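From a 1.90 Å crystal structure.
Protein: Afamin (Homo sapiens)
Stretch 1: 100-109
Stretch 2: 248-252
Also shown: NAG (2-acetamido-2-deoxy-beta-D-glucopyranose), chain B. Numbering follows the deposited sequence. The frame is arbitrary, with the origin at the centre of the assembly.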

# COMPACT_ATOMS: atom_id res chain seq x y z
N ARG A 100 -16.80 12.21 -15.56
CA ARG A 100 -16.04 13.20 -14.83
C ARG A 100 -15.38 12.55 -13.60
O ARG A 100 -14.23 12.84 -13.32
N ARG A 101 -16.12 11.73 -12.88
CA ARG A 101 -15.58 10.98 -11.72
C ARG A 101 -14.37 10.10 -12.08
O ARG A 101 -13.37 10.05 -11.35
N LEU A 102 -14.45 9.48 -13.24
CA LEU A 102 -13.42 8.61 -13.73
C LEU A 102 -12.18 9.43 -14.12
O LEU A 102 -11.07 9.10 -13.71
N CYS A 103 -12.40 10.52 -14.86
CA CYS A 103 -11.33 11.42 -15.22
C CYS A 103 -10.61 11.95 -13.98
O CYS A 103 -9.39 11.98 -13.98
N PHE A 104 -11.34 12.34 -12.95
CA PHE A 104 -10.75 12.85 -11.69
C PHE A 104 -9.86 11.79 -10.99
O PHE A 104 -8.76 12.09 -10.51
N PHE A 105 -10.37 10.56 -10.97
CA PHE A 105 -9.62 9.43 -10.50
C PHE A 105 -8.31 9.20 -11.27
O PHE A 105 -7.27 8.97 -10.64
N TYR A 106 -8.38 9.21 -12.61
CA TYR A 106 -7.20 9.13 -13.44
C TYR A 106 -6.23 10.30 -13.30
O TYR A 106 -5.06 10.13 -13.66
N ASN A 107 -6.69 11.45 -12.82
CA ASN A 107 -5.86 12.63 -12.61
C ASN A 107 -4.88 12.50 -11.44
O ASN A 107 -3.91 13.26 -11.37
N LYS A 108 -5.12 11.58 -10.49
CA LYS A 108 -4.21 11.41 -9.35
C LYS A 108 -2.87 10.91 -9.83
O LYS A 108 -2.82 10.06 -10.73
N LYS A 109 -1.80 11.44 -9.25
CA LYS A 109 -0.42 10.99 -9.56
C LYS A 109 0.19 10.28 -8.37
O LYS A 109 0.33 10.89 -7.28
N CYS A 248 -13.96 4.23 -1.66
CA CYS A 248 -12.70 4.66 -1.11
C CYS A 248 -11.65 4.66 -2.24
O CYS A 248 -10.85 5.60 -2.31
N CYS A 249 -11.66 3.63 -3.10
CA CYS A 249 -10.71 3.55 -4.22
C CYS A 249 -10.92 4.67 -5.25
O CYS A 249 -9.94 5.17 -5.84
N GLU A 250 -12.18 5.05 -5.46
CA GLU A 250 -12.50 6.19 -6.28
C GLU A 250 -11.90 7.49 -5.78
O GLU A 250 -11.51 8.34 -6.58
N GLY A 251 -11.85 7.66 -4.47
CA GLY A 251 -11.46 8.89 -3.86
C GLY A 251 -12.62 9.72 -3.33
O GLY A 251 -12.42 10.84 -2.97
N ASP A 252 -13.82 9.15 -3.27
CA ASP A 252 -14.99 9.84 -2.80
C ASP A 252 -14.92 9.84 -1.25
O ASP A 252 -15.37 8.89 -0.59

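The contact is modest, 264 Å² summed over both sides. Of the four CA-to-CB bonds pointing toward the second stretch, those of Arg 101, Phe 105 and Lys 108 belong to contacting residues; the end of Phe 104 leads away. The helices come closest at Phe 105 and Glu 250, whose CA atoms lie 6.0 Å apart.

Arg 101 and Glu 250 form a bidentate salt bridge. Arg 101 (chi1 m, chi2 t, chi3 p) curls so that NE donates to Glu 250 OE2 at 3.0 Å and NH1 donates to Glu 250 OE1 at 2.9 Å; N-H...acceptor angles of 170° and 176° make both hydrogen bonds nearly linear. OE1 accordingly sits at the guanidinium edge, near its plane. The Glu 250 CA-to-CB bond points away, but the extended t, t rotamer brings the carboxylate back within reach. Water 1 bridges the same two residues, donating to Arg 101 O (2.6 Å) and to Glu 250 OE2 (2.8 Å). Arg 101 O also accepts the helical bond from Phe 105 N at 3.1 Å.

Phe 105, in the t rotamer, brings its ring close to two backbone carbonyls at the end of the second helix: CE1 is 3.1 Å from Cys 249 O, and CD1 is 3.6 Å from Glu 250 O, which lies at the ring edge near its plane.

Lys 108 extends (m, t, t, t) until NZ is 3.8 Å from Gly 251 CA. Its ammonium reaches the backbone acceptors through solvent: Lys 108 NZ donates to water 2 (2.9 Å), which donates to Cys 249 O (2.8 Å), and to water 3 (2.8 Å), within 2.9 Å of Gly 251 O. Glycine suits this turn, since at the phi of 102° of Gly 251, a CB on Gly 251 would jam against Glu 250 O and fall 2.7 Å from Lys 108 NZ.

Away from this interface, Tyr 106 OH approaches NAG O7 at 3.6 Å.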

# COMPACT_ATOMS: atom_id res chain seq x y z
CB ARG A 100 -16.91 14.40 -14.42
CG ARG A 100 -16.19 15.43 -13.57
CD ARG A 100 -17.11 16.55 -13.10
NE ARG A 100 -17.36 17.55 -14.15
CZ ARG A 100 -18.12 18.64 -14.01
NH1 ARG A 100 -18.27 19.49 -15.03
NH2 ARG A 100 -18.67 18.93 -12.83
CB ARG A 101 -16.67 10.16 -11.06
CG ARG A 101 -17.68 10.99 -10.29
CD ARG A 101 -18.98 10.22 -10.03
NE ARG A 101 -18.71 8.96 -9.39
CZ ARG A 101 -19.43 7.84 -9.51
NH1 ARG A 101 -19.06 6.74 -8.88
NH2 ARG A 101 -20.54 7.82 -10.27
CB LEU A 102 -13.95 7.77 -14.94
CG LEU A 102 -12.97 6.76 -15.56
CD1 LEU A 102 -12.56 5.70 -14.56
CD2 LEU A 102 -13.60 6.06 -16.77
CB CYS A 103 -11.89 12.59 -16.07
SG CYS A 103 -10.65 13.65 -16.77
CB PHE A 104 -11.83 13.40 -10.75
CG PHE A 104 -12.02 14.88 -10.87
CD1 PHE A 104 -11.03 15.76 -10.42
CD2 PHE A 104 -13.12 15.41 -11.51
CE1 PHE A 104 -11.21 17.14 -10.55
CE2 PHE A 104 -13.30 16.79 -11.64
CZ PHE A 104 -12.36 17.66 -11.15
CB PHE A 105 -10.50 8.17 -10.51
CG PHE A 105 -9.76 6.92 -10.23
CD1 PHE A 105 -9.40 6.59 -8.94
CD2 PHE A 105 -9.46 6.02 -11.24
CE1 PHE A 105 -8.71 5.41 -8.68
CE2 PHE A 105 -8.78 4.84 -10.98
CZ PHE A 105 -8.41 4.55 -9.69
CB TYR A 106 -7.51 8.88 -14.92
CG TYR A 106 -8.10 7.52 -15.22
CD1 TYR A 106 -7.55 6.38 -14.67
CD2 TYR A 106 -9.19 7.36 -16.08
CE1 TYR A 106 -8.07 5.13 -14.93
CE2 TYR A 106 -9.72 6.10 -16.35
CZ TYR A 106 -9.16 4.99 -15.75
OH TYR A 106 -9.62 3.71 -16.00
CB ASN A 107 -6.77 13.85 -12.38
CG ASN A 107 -6.03 15.19 -12.56
OD1 ASN A 107 -5.46 15.40 -13.59
ND2 ASN A 107 -6.07 16.08 -11.56
CB LYS A 108 -4.80 10.44 -8.31
CG LYS A 108 -6.03 11.03 -7.68
CD LYS A 108 -6.59 10.17 -6.57
CE LYS A 108 -7.73 10.83 -5.82
NZ LYS A 108 -7.95 10.08 -4.57
CB LYS A 109 0.46 12.19 -9.91
CG LYS A 109 0.03 12.89 -11.21
CD LYS A 109 -0.61 14.22 -10.88
CE LYS A 109 -1.40 14.80 -12.04
NZ LYS A 109 -2.26 15.84 -11.49
CB CYS A 248 -12.29 3.79 0.07
SG CYS A 248 -13.29 3.94 1.58
CB CYS A 249 -10.70 2.17 -4.86
SG CYS A 249 -10.02 0.87 -3.78
CB GLU A 250 -14.03 6.32 -6.45
CG GLU A 250 -14.39 7.58 -7.21
CD GLU A 250 -15.85 7.82 -7.42
OE1 GLU A 250 -16.69 6.90 -7.17
OE2 GLU A 250 -16.10 8.98 -7.87
CB ASP A 252 -16.24 9.16 -3.35
CG ASP A 252 -17.53 9.89 -2.96
OD1 ASP A 252 -17.57 10.66 -1.96
OD2 ASP A 252 -18.49 9.66 -3.68
C1 NAG B . -6.32 -1.02 -17.13
C2 NAG B . -7.30 -0.16 -17.91
C3 NAG B . -8.73 -0.53 -17.54
C4 NAG B . -8.95 -2.02 -17.74
C5 NAG B . -7.87 -2.83 -17.01
C6 NAG B . -8.02 -4.32 -17.29
C7 NAG B . -7.10 2.18 -18.63
C8 NAG B . -7.44 1.73 -20.02
N2 NAG B . -7.05 1.25 -17.67
O3 NAG B . -9.66 0.21 -18.36
O4 NAG B . -10.25 -2.39 -17.26
O5 NAG B . -6.56 -2.41 -17.41
O6 NAG B . -7.83 -4.58 -18.68
O7 NAG B . -6.88 3.36 -18.38
O HOH W 1 -14.01 10.50 -8.84
O HOH W 2 -8.37 7.26 -4.97
O HOH W 3 -9.72 11.75 -3.11